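Local coordinates for protein amide synthase (Vibrio cholerae, PDB 1L5A) that probably catalyses amide bond formation in vibriobactin assembly as a free-standing condensation enzyme of the nonribosomal peptide synthetase type, at residues G186-A191 / A253-L258; P192-T197 / S278-R283; Y311-I316 / Y328-F333. All coordinates share one frame; numbering follows the deposited sequence.

Contact 1: residues G186-A191 / A253-L258; sequences GYLREA and APWLWL
The indole of Trp255 is the bump of this contact, and Tyr187, Leu188 and Ala191, at the C-terminal end of helix 175-189 and just beyond it, form the hollow. The outer rim of the six-membered ring makes the fit: Trp255 CZ3 lies 3.7 Å from Tyr187 CE2, Trp255 CH2 is 3.8 Å from Leu188 CD2, and Trp255 CZ2 is 3.7 Å from Ala191 CB. Neighbouring carbons of one rim thus each find a different wall. With the phenol, the indole forms an offset edge-to-face (T-shaped) pair, centroids 5.8 Å apart and planes at 71°, Tyr187 CE2 sitting close to the indole plane. Chi1 of -167° sets Tyr187 CG opposite its backbone N, which carries the ring across to the strand. Ala191 faces Trp255 directly, just after the inverse gamma turn centred on Glu190 ends the helix. The polar groups lie beside this fit: Trp255 NE1 is hydrogen-bonded to Pro192 O, and Tyr187 OH to Leu282 N. Carbon therefore meets carbon across the interface while flanking bonds satisfy the two aromatic polar groups, which implies apolar cohesion, with the N-H bond probably helping to set the turn of the indole.

Contact 2: residues P192-T197 / S278-R283; sequences PDLTLT and SLPLLR
Leu194 reaches from the loop after helix 175-189 to Pro280 of strand 277-282, and its atoms can be followed one by one. Its CB points at the strand but is still 6.1 Å from Pro280 CB. A chi1 of -68° places CG opposite the carbonyl carbon and beside the backbone N, and from there Leu194 CG stands 5.0 Å from Pro280 CB. The branches then divide the work. Leu194 CD2 makes the touch, 3.8 Å from Pro280 CB and 4.1 Å from Pro280 CG, so one methyl abuts the CB-CG edge of the pyrrolidine ring; Leu194 CD1 comes no nearer to Pro280 CG than 4.4 Å. The leucine meets the ring at roughly a right angle. Two residues back, the pattern repeats with the roles exchanged: here the loop supplies the proline and the strand the leucine. Pro192 CD rests against both methyls of Leu282, 3.9 Å from Leu282 CD1 and 4.0 Å from Leu282 CD2. The nearest CA pairs, Pro192 with Leu282 and Leu194 with Pro280, run in opposite directions along the chain, yet their spacing of more than 8 Å is that of stacked layers and not of paired strands. On the strand's other side, Leu281 packs against helix 291-307. What results is an extended loop laid over one face of the two-stranded antiparallel sheet 255-260/277-282, a layered piece of the condensation domain, whose family belongs to the CoA-dependent acyltransferase clan.

Contact 3: residues Y311-I316 / Y328-F333; sequences YRIEQI and YFMSPF
Arg312 O receives two backbone N-H groups, that of Ile316 at 2.9 Å between Ile316 N and Arg312 O, and a weak one from Gln315; these bonds open helix 313-319, whose Ile313 and Ile316 pack on Tyr328 and Met330. The motif is a helix N-terminus, with Arg312 at the N-cap position, packed in a condensation domain against the loop that leads into strand 333-337. Ile313 N is held from outside, by a hydrogen bond to Asn277 OD1. A salt bridge spans the first turn: Arg312 NH1 stands 2.9 Å from Glu314 OE1, with an N-H to oxygen angle of 153°. The carboxylate offers its syn lone pair, and the bond leaves the guanidinium plane by 17°. The apolar contact lies on another side of the helix. In Ile313 the CG1 branch extends opposite the backbone N (chi1 -174°), which directs it at the loop. Both Ile313 CG1 and Ile313 CD1 come to 4.1 Å from Tyr328 CD1, the isoleucine running at a slant to the phenol. The same CG1 of Ile313 has Met330 CE at 4.2 Å; the methionine chain, extended beyond CG, passes it in the opposite direction. Met330 is also the centre of an inverse gamma turn, and its side chain touches Trp257 of strand 255-260. One helical turn on, Ile316 CG2 meets the tyrosine at its edge, near the ring plane, 4.2 Å from Tyr328 OH.

Contacts 1 and 2 have centres about 5 Å apart and use the two neighbouring strands of one antiparallel pair, contact 1 strand 255-260 and contact 2 strand 277-282; contact 3 lies about 10 Å from the centre of the first and about 7 Å from that of the second. Along the chain, 186-191 runs straight into 192-197, and their partners follow in the same order, so contacts 1 and 2 interlock, whereas contact 3 opens after both have closed. Segment 328-333 joins the groups: Phe329 N bonds Thr195 O at 2.7 Å, and Pro332 O takes Trp257 N at 2.8 Å. Side-chain packing gathers helices 175-189 and 313-319 round this two-stranded sheet of the condensation domain.

Contact 1: residues G186-A191 / A253-L258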
loop_
_atom_site.group_PDB
_atom_site.type_symbol
_atom_site.label_atom_id
_atom_site.label_comp_id
_atom_site.label_asym_id
_atom_site.label_seq_id
_atom_site.Cartn_x
_atom_site.Cartn_y
_atom_site.Cartn_z
ATOM N N GLY A 186 -0.993 -21.374 -6.460
ATOM C CA GLY A 186 -2.327 -21.811 -6.790
ATOM C C GLY A 186 -2.614 -21.750 -8.264
ATOM O O GLY A 186 -3.323 -22.602 -8.791
ATOM N N TYR A 187 -2.062 -20.736 -8.926
ATOM C CA TYR A 187 -2.252 -20.524 -10.357
ATOM C C TYR A 187 -1.783 -21.728 -11.160
ATOM O O TYR A 187 -2.479 -22.192 -12.070
ATOM C CB TYR A 187 -1.462 -19.299 -10.805
ATOM C CG TYR A 187 -1.825 -18.791 -12.185
ATOM C CD1 TYR A 187 -3.148 -18.514 -12.511
ATOM C CD2 TYR A 187 -0.839 -18.509 -13.134
ATOM C CE1 TYR A 187 -3.493 -17.960 -13.736
ATOM C CE2 TYR A 187 -1.177 -17.952 -14.382
ATOM C CZ TYR A 187 -2.509 -17.678 -14.666
ATOM O OH TYR A 187 -2.873 -17.106 -15.869
ATOM N N LEU A 188 -0.596 -22.220 -10.821
ATOM C CA LEU A 188 -0.021 -23.359 -11.514
ATOM C C LEU A 188 -0.667 -24.681 -11.119
ATOM O O LEU A 188 -0.799 -25.565 -11.955
ATOM C CB LEU A 188 1.500 -23.438 -11.277
ATOM C CG LEU A 188 2.334 -22.179 -11.579
ATOM C CD1 LEU A 188 3.846 -22.498 -11.480
ATOM C CD2 LEU A 188 1.975 -21.638 -12.951
ATOM N N ARG A 189 -1.074 -24.818 -9.861
ATOM C CA ARG A 189 -1.688 -26.067 -9.395
ATOM C C ARG A 189 -2.953 -26.374 -10.177
ATOM O O ARG A 189 -3.137 -27.478 -10.692
ATOM C CB ARG A 189 -2.014 -25.970 -7.907
ATOM C CG ARG A 189 -2.508 -27.264 -7.270
ATOM C CD ARG A 189 -2.174 -27.268 -5.781
ATOM N NE ARG A 189 -0.724 -27.217 -5.575
ATOM C CZ ARG A 189 -0.113 -26.511 -4.624
ATOM N NH1 ARG A 189 -0.822 -25.775 -3.773
ATOM N NH2 ARG A 189 1.214 -26.545 -4.523
ATOM N N GLU A 190 -3.821 -25.376 -10.270
ATOM C CA GLU A 190 -5.071 -25.515 -10.993
ATOM C C GLU A 190 -4.799 -25.190 -12.455
ATOM O O GLU A 190 -5.485 -24.342 -13.046
ATOM C CB GLU A 190 -6.128 -24.553 -10.413
ATOM N N ALA A 191 -3.798 -25.866 -13.033
ATOM C CA ALA A 191 -3.421 -25.634 -14.431
ATOM C C ALA A 191 -2.523 -26.705 -15.036
ATOM O O ALA A 191 -1.844 -27.456 -14.325
ATOM C CB ALA A 191 -2.734 -24.273 -14.570
ATOM N N ALA A 253 -0.770 -25.523 -26.900
ATOM C CA ALA A 253 0.082 -24.688 -26.065
ATOM C C ALA A 253 -0.845 -23.920 -25.124
ATOM O O ALA A 253 -1.466 -22.931 -25.502
ATOM C CB ALA A 253 0.894 -23.727 -26.927
ATOM N N PRO A 254 -0.975 -24.390 -23.884
ATOM C CA PRO A 254 -1.857 -23.685 -22.953
ATOM C C PRO A 254 -1.282 -22.379 -22.409
ATOM O O PRO A 254 -2.019 -21.549 -21.887
ATOM C CB PRO A 254 -2.090 -24.722 -21.852
ATOM C CG PRO A 254 -0.820 -25.481 -21.844
ATOM C CD PRO A 254 -0.489 -25.653 -23.305
ATOM N N TRP A 255 0.023 -22.184 -22.541
ATOM C CA TRP A 255 0.627 -20.975 -22.014
ATOM C C TRP A 255 1.177 -19.967 -23.018
ATOM O O TRP A 255 1.636 -20.337 -24.102
ATOM C CB TRP A 255 1.732 -21.359 -21.057
ATOM C CG TRP A 255 1.278 -22.221 -19.925
ATOM C CD1 TRP A 255 1.386 -23.580 -19.826
ATOM C CD2 TRP A 255 0.751 -21.767 -18.673
ATOM N NE1 TRP A 255 0.975 -23.997 -18.579
ATOM C CE2 TRP A 255 0.581 -22.903 -17.854
ATOM C CE3 TRP A 255 0.412 -20.505 -18.163
ATOM C CZ2 TRP A 255 0.090 -22.815 -16.548
ATOM C CZ3 TRP A 255 -0.075 -20.416 -16.870
ATOM C CH2 TRP A 255 -0.229 -21.566 -16.076
ATOM N N LEU A 256 1.106 -18.687 -22.642
ATOM C CA LEU A 256 1.651 -17.580 -23.435
ATOM C C LEU A 256 2.537 -16.843 -22.444
ATOM O O LEU A 256 2.047 -16.407 -21.417
ATOM C CB LEU A 256 0.565 -16.618 -23.891
ATOM C CG LEU A 256 0.737 -15.945 -25.261
ATOM C CD1 LEU A 256 -0.007 -14.612 -25.242
ATOM C CD2 LEU A 256 2.204 -15.735 -25.612
ATOM N N TRP A 257 3.829 -16.702 -22.729
ATOM C CA TRP A 257 4.714 -16.016 -21.804
ATOM C C TRP A 257 4.801 -14.540 -22.117
ATOM O O TRP A 257 4.820 -14.145 -23.287
ATOM C CB TRP A 257 6.103 -16.634 -21.813
ATOM C CG TRP A 257 6.161 -18.012 -21.212
ATOM C CD1 TRP A 257 5.805 -19.188 -21.811
ATOM C CD2 TRP A 257 6.595 -18.351 -19.888
ATOM N NE1 TRP A 257 5.993 -20.237 -20.942
ATOM C CE2 TRP A 257 6.475 -19.755 -19.756
ATOM C CE3 TRP A 257 7.072 -17.605 -18.799
ATOM C CZ2 TRP A 257 6.819 -20.433 -18.581
ATOM C CZ3 TRP A 257 7.419 -18.281 -17.623
ATOM C CH2 TRP A 257 7.290 -19.681 -17.526
ATOM N N LEU A 258 4.849 -13.744 -21.046
ATOM C CA LEU A 258 4.903 -12.282 -21.098
ATOM C C LEU A 258 6.035 -11.707 -20.287
ATOM O O LEU A 258 6.538 -12.337 -19.350
ATOM C CB LEU A 258 3.667 -11.661 -20.462
ATOM C CG LEU A 258 2.280 -11.949 -20.959
ATOM C CD1 LEU A 258 1.299 -11.345 -19.989
ATOM C CD2 LEU A 258 2.121 -11.358 -22.344
#

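Contact 2: residues P192-T197 / S278-R283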
loop_
_atom_site.group_PDB
_atom_site.type_symbol
_atom_site.label_atom_id
_atom_site.label_comp_id
_atom_site.label_asym_id
_atom_site.label_seq_id
_atom_site.Cartn_x
_atom_site.Cartn_y
_atom_site.Cartn_z
ATOM N N PRO A 192 -2.519 -26.788 -16.376
ATOM C CA PRO A 192 -1.705 -27.756 -17.114
ATOM C C PRO A 192 -0.240 -27.409 -16.844
ATOM O O PRO A 192 0.084 -26.239 -16.643
ATOM C CB PRO A 192 -2.072 -27.494 -18.574
ATOM C CG PRO A 192 -3.428 -26.844 -18.503
ATOM C CD PRO A 192 -3.348 -25.980 -17.287
ATOM N N ASP A 193 0.626 -28.417 -16.850
ATOM C CA ASP A 193 2.052 -28.234 -16.614
ATOM C C ASP A 193 2.742 -27.264 -17.558
ATOM O O ASP A 193 2.340 -27.079 -18.706
ATOM C CB ASP A 193 2.781 -29.574 -16.694
ATOM C CG ASP A 193 2.416 -30.497 -15.564
ATOM O OD1 ASP A 193 3.143 -31.489 -15.354
ATOM O OD2 ASP A 193 1.399 -30.232 -14.883
ATOM N N LEU A 194 3.786 -26.629 -17.053
ATOM C CA LEU A 194 4.567 -25.710 -17.865
ATOM C C LEU A 194 5.653 -26.574 -18.510
ATOM O O LEU A 194 6.036 -27.610 -17.966
ATOM C CB LEU A 194 5.210 -24.636 -16.989
ATOM C CG LEU A 194 4.296 -23.611 -16.320
ATOM C CD1 LEU A 194 5.092 -22.897 -15.234
ATOM C CD2 LEU A 194 3.737 -22.632 -17.360
ATOM N N THR A 195 6.139 -26.153 -19.668
ATOM C CA THR A 195 7.175 -26.896 -20.351
ATOM C C THR A 195 8.560 -26.509 -19.856
ATOM O O THR A 195 8.859 -25.335 -19.712
ATOM C CB THR A 195 7.117 -26.629 -21.829
ATOM O OG1 THR A 195 5.780 -26.853 -22.297
ATOM C CG2 THR A 195 8.099 -27.540 -22.556
ATOM N N LEU A 196 9.403 -27.501 -19.595
ATOM C CA LEU A 196 10.757 -27.224 -19.141
ATOM C C LEU A 196 11.688 -27.059 -20.324
ATOM O O LEU A 196 11.353 -27.406 -21.455
ATOM C CB LEU A 196 11.292 -28.353 -18.264
ATOM C CG LEU A 196 10.576 -28.654 -16.945
ATOM C CD1 LEU A 196 11.542 -29.448 -16.063
ATOM C CD2 LEU A 196 10.166 -27.362 -16.221
ATOM N N THR A 197 12.866 -26.519 -20.043
ATOM C CA THR A 197 13.884 -26.315 -21.058
ATOM C C THR A 197 14.464 -27.691 -21.332
ATOM O O THR A 197 14.733 -28.445 -20.405
ATOM C CB THR A 197 15.013 -25.392 -20.533
ATOM O OG1 THR A 197 14.502 -24.063 -20.370
ATOM C CG2 THR A 197 16.214 -25.387 -21.496
ATOM N N SER A 278 9.759 -12.727 -16.514
ATOM C CA SER A 278 8.970 -13.525 -17.458
ATOM C C SER A 278 7.898 -14.306 -16.721
ATOM O O SER A 278 8.193 -15.096 -15.821
ATOM C CB SER A 278 9.882 -14.496 -18.200
ATOM O OG SER A 278 10.877 -13.798 -18.909
ATOM N N LEU A 279 6.654 -14.111 -17.121
ATOM C CA LEU A 279 5.558 -14.788 -16.446
ATOM C C LEU A 279 4.626 -15.522 -17.393
ATOM O O LEU A 279 4.387 -15.094 -18.525
ATOM C CB LEU A 279 4.752 -13.772 -15.617
ATOM C CG LEU A 279 5.594 -12.979 -14.611
ATOM C CD1 LEU A 279 4.799 -11.788 -14.073
ATOM C CD2 LEU A 279 6.028 -13.889 -13.506
ATOM N N PRO A 280 4.089 -16.660 -16.939
ATOM C CA PRO A 280 3.182 -17.387 -17.825
ATOM C C PRO A 280 1.708 -17.022 -17.603
ATOM O O PRO A 280 1.243 -16.946 -16.475
ATOM C CB PRO A 280 3.504 -18.848 -17.502
ATOM C CG PRO A 280 3.774 -18.793 -16.035
ATOM C CD PRO A 280 4.630 -17.546 -15.891
ATOM N N LEU A 281 1.006 -16.782 -18.705
ATOM C CA LEU A 281 -0.419 -16.458 -18.732
ATOM C C LEU A 281 -1.130 -17.722 -19.217
ATOM O O LEU A 281 -0.781 -18.270 -20.266
ATOM C CB LEU A 281 -0.708 -15.317 -19.732
ATOM C CG LEU A 281 -2.182 -15.108 -20.136
ATOM C CD1 LEU A 281 -2.934 -14.563 -18.945
ATOM C CD2 LEU A 281 -2.308 -14.137 -21.320
ATOM N N LEU A 282 -2.103 -18.206 -18.458
ATOM C CA LEU A 282 -2.839 -19.393 -18.883
ATOM C C LEU A 282 -3.890 -18.810 -19.789
ATOM O O LEU A 282 -4.708 -18.000 -19.350
ATOM C CB LEU A 282 -3.484 -20.098 -17.696
ATOM C CG LEU A 282 -4.006 -21.503 -18.019
ATOM C CD1 LEU A 282 -2.880 -22.323 -18.653
ATOM C CD2 LEU A 282 -4.508 -22.189 -16.756
ATOM N N ARG A 283 -3.852 -19.186 -21.061
ATOM C CA ARG A 283 -4.801 -18.634 -22.007
ATOM C C ARG A 283 -6.204 -19.111 -21.730
ATOM O O ARG A 283 -6.434 -20.288 -21.443
ATOM C CB ARG A 283 -4.407 -19.003 -23.438
ATOM C CG ARG A 283 -3.001 -18.563 -23.810
ATOM C CD ARG A 283 -2.619 -18.933 -25.245
ATOM N NE ARG A 283 -2.848 -20.344 -25.525
ATOM C CZ ARG A 283 -3.972 -20.817 -26.047
ATOM N NH1 ARG A 283 -4.963 -19.981 -26.353
ATOM N NH2 ARG A 283 -4.112 -22.123 -26.240
#

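Contact 3: residues Y311-I316 / Y328-F333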
loop_
_atom_site.group_PDB
_atom_site.type_symbol
_atom_site.label_atom_id
_atom_site.label_comp_id
_atom_site.label_asym_id
_atom_site.label_seq_id
_atom_site.Cartn_x
_atom_site.Cartn_y
_atom_site.Cartn_z
ATOM N N TYR A 311 7.275 -11.206 -7.938
ATOM C CA TYR A 311 7.793 -12.493 -7.443
ATOM C C TYR A 311 8.575 -13.086 -8.626
ATOM O O TYR A 311 8.043 -13.299 -9.714
ATOM C CB TYR A 311 6.629 -13.414 -7.015
ATOM C CG TYR A 311 7.013 -14.539 -6.062
ATOM C CD1 TYR A 311 7.300 -14.286 -4.720
ATOM C CD2 TYR A 311 7.108 -15.856 -6.517
ATOM C CE1 TYR A 311 7.674 -15.317 -3.854
ATOM C CE2 TYR A 311 7.479 -16.888 -5.673
ATOM C CZ TYR A 311 7.763 -16.622 -4.343
ATOM O OH TYR A 311 8.154 -17.665 -3.527
ATOM N N ARG A 312 9.860 -13.302 -8.420
ATOM C CA ARG A 312 10.725 -13.830 -9.470
ATOM C C ARG A 312 10.369 -15.226 -9.993
ATOM O O ARG A 312 10.150 -16.173 -9.224
ATOM C CB ARG A 312 12.172 -13.812 -8.971
ATOM C CG ARG A 312 12.790 -12.417 -8.923
ATOM C CD ARG A 312 13.585 -12.218 -10.179
ATOM N NE ARG A 312 13.073 -11.173 -11.050
ATOM C CZ ARG A 312 13.116 -11.243 -12.376
ATOM N NH1 ARG A 312 13.637 -12.305 -12.970
ATOM N NH2 ARG A 312 12.643 -10.249 -13.104
ATOM N N ILE A 313 10.322 -15.342 -11.315
ATOM C CA ILE A 313 10.015 -16.612 -11.948
ATOM C C ILE A 313 11.075 -17.641 -11.549
ATOM O O ILE A 313 10.785 -18.830 -11.440
ATOM C CB ILE A 313 9.971 -16.469 -13.494
ATOM C CG1 ILE A 313 9.491 -17.778 -14.128
ATOM C CG2 ILE A 313 11.353 -16.090 -14.033
ATOM C CD1 ILE A 313 8.008 -18.035 -13.982
ATOM N N GLU A 314 12.305 -17.190 -11.323
ATOM C CA GLU A 314 13.363 -18.108 -10.922
ATOM C C GLU A 314 12.956 -18.711 -9.603
ATOM O O GLU A 314 13.195 -19.895 -9.345
ATOM C CB GLU A 314 14.708 -17.386 -10.748
ATOM C CG GLU A 314 15.318 -16.815 -12.031
ATOM C CD GLU A 314 14.699 -15.490 -12.454
ATOM O OE1 GLU A 314 13.936 -14.912 -11.647
ATOM O OE2 GLU A 314 14.993 -15.016 -13.581
ATOM N N GLN A 315 12.336 -17.878 -8.765
ATOM C CA GLN A 315 11.875 -18.298 -7.443
ATOM C C GLN A 315 10.740 -19.296 -7.638
ATOM O O GLN A 315 10.699 -20.329 -6.979
ATOM C CB GLN A 315 11.383 -17.093 -6.626
ATOM C CG GLN A 315 10.958 -17.459 -5.204
ATOM C CD GLN A 315 12.113 -18.048 -4.444
ATOM O OE1 GLN A 315 13.161 -17.414 -4.303
ATOM N NE2 GLN A 315 11.944 -19.272 -3.959
ATOM N N ILE A 316 9.818 -18.973 -8.543
ATOM C CA ILE A 316 8.718 -19.874 -8.841
ATOM C C ILE A 316 9.332 -21.221 -9.258
ATOM O O ILE A 316 8.935 -22.260 -8.746
ATOM C CB ILE A 316 7.819 -19.345 -9.991
ATOM C CG1 ILE A 316 7.126 -18.048 -9.572
ATOM C CG2 ILE A 316 6.776 -20.382 -10.347
ATOM C CD1 ILE A 316 6.112 -17.534 -10.591
ATOM N N TYR A 328 12.325 -23.051 -17.101
ATOM C CA TYR A 328 11.133 -23.194 -17.927
ATOM C C TYR A 328 11.409 -22.766 -19.360
ATOM O O TYR A 328 12.219 -21.849 -19.620
ATOM C CB TYR A 328 9.999 -22.320 -17.408
ATOM C CG TYR A 328 9.427 -22.737 -16.074
ATOM C CD1 TYR A 328 9.264 -21.808 -15.043
ATOM C CD2 TYR A 328 8.978 -24.036 -15.863
ATOM C CE1 TYR A 328 8.663 -22.164 -13.850
ATOM C CE2 TYR A 328 8.377 -24.400 -14.677
ATOM C CZ TYR A 328 8.219 -23.465 -13.678
ATOM O OH TYR A 328 7.592 -23.826 -12.517
ATOM N N PHE A 329 10.712 -23.416 -20.287
ATOM C CA PHE A 329 10.830 -23.074 -21.694
ATOM C C PHE A 329 9.811 -21.966 -21.880
ATOM O O PHE A 329 8.624 -22.227 -22.049
ATOM C CB PHE A 329 10.477 -24.283 -22.554
ATOM C CG PHE A 329 10.649 -24.055 -24.023
ATOM C CD1 PHE A 329 11.883 -23.683 -24.537
ATOM C CD2 PHE A 329 9.584 -24.252 -24.904
ATOM C CE1 PHE A 329 12.073 -23.512 -25.916
ATOM C CE2 PHE A 329 9.758 -24.084 -26.292
ATOM C CZ PHE A 329 11.012 -23.712 -26.799
ATOM N N MET A 330 10.257 -20.716 -21.832
ATOM C CA MET A 330 9.305 -19.611 -21.965
ATOM C C MET A 330 8.852 -19.362 -23.389
ATOM O O MET A 330 9.160 -18.339 -23.981
ATOM C CB MET A 330 9.887 -18.346 -21.340
ATOM C CG MET A 330 10.055 -18.517 -19.833
ATOM S SD MET A 330 11.225 -17.410 -19.043
ATOM C CE MET A 330 11.749 -18.390 -17.577
ATOM N N SER A 331 8.091 -20.306 -23.929
ATOM C CA SER A 331 7.582 -20.172 -25.284
ATOM C C SER A 331 6.221 -20.835 -25.396
ATOM O O SER A 331 5.966 -21.838 -24.756
ATOM C CB SER A 331 8.550 -20.822 -26.274
ATOM O OG SER A 331 8.125 -20.583 -27.602
ATOM N N PRO A 332 5.319 -20.273 -26.199
ATOM C CA PRO A 332 5.456 -19.058 -27.014
ATOM C C PRO A 332 5.558 -17.782 -26.151
ATOM O O PRO A 332 5.050 -17.722 -25.039
ATOM C CB PRO A 332 4.209 -19.096 -27.904
ATOM C CG PRO A 332 3.212 -19.791 -27.060
ATOM C CD PRO A 332 4.024 -20.921 -26.433
ATOM N N PHE A 333 6.203 -16.760 -26.692
ATOM C CA PHE A 333 6.451 -15.528 -25.959
ATOM C C PHE A 333 5.992 -14.285 -26.725
ATOM O O PHE A 333 6.184 -14.195 -27.940
ATOM C CB PHE A 333 7.958 -15.440 -25.703
ATOM C CG PHE A 333 8.350 -14.453 -24.650
ATOM C CD1 PHE A 333 8.623 -14.878 -23.355
ATOM C CD2 PHE A 333 8.454 -13.096 -24.950
ATOM C CE1 PHE A 333 8.999 -13.956 -22.367
ATOM C CE2 PHE A 333 8.827 -12.170 -23.967
ATOM C CZ PHE A 333 9.100 -12.604 -22.675
#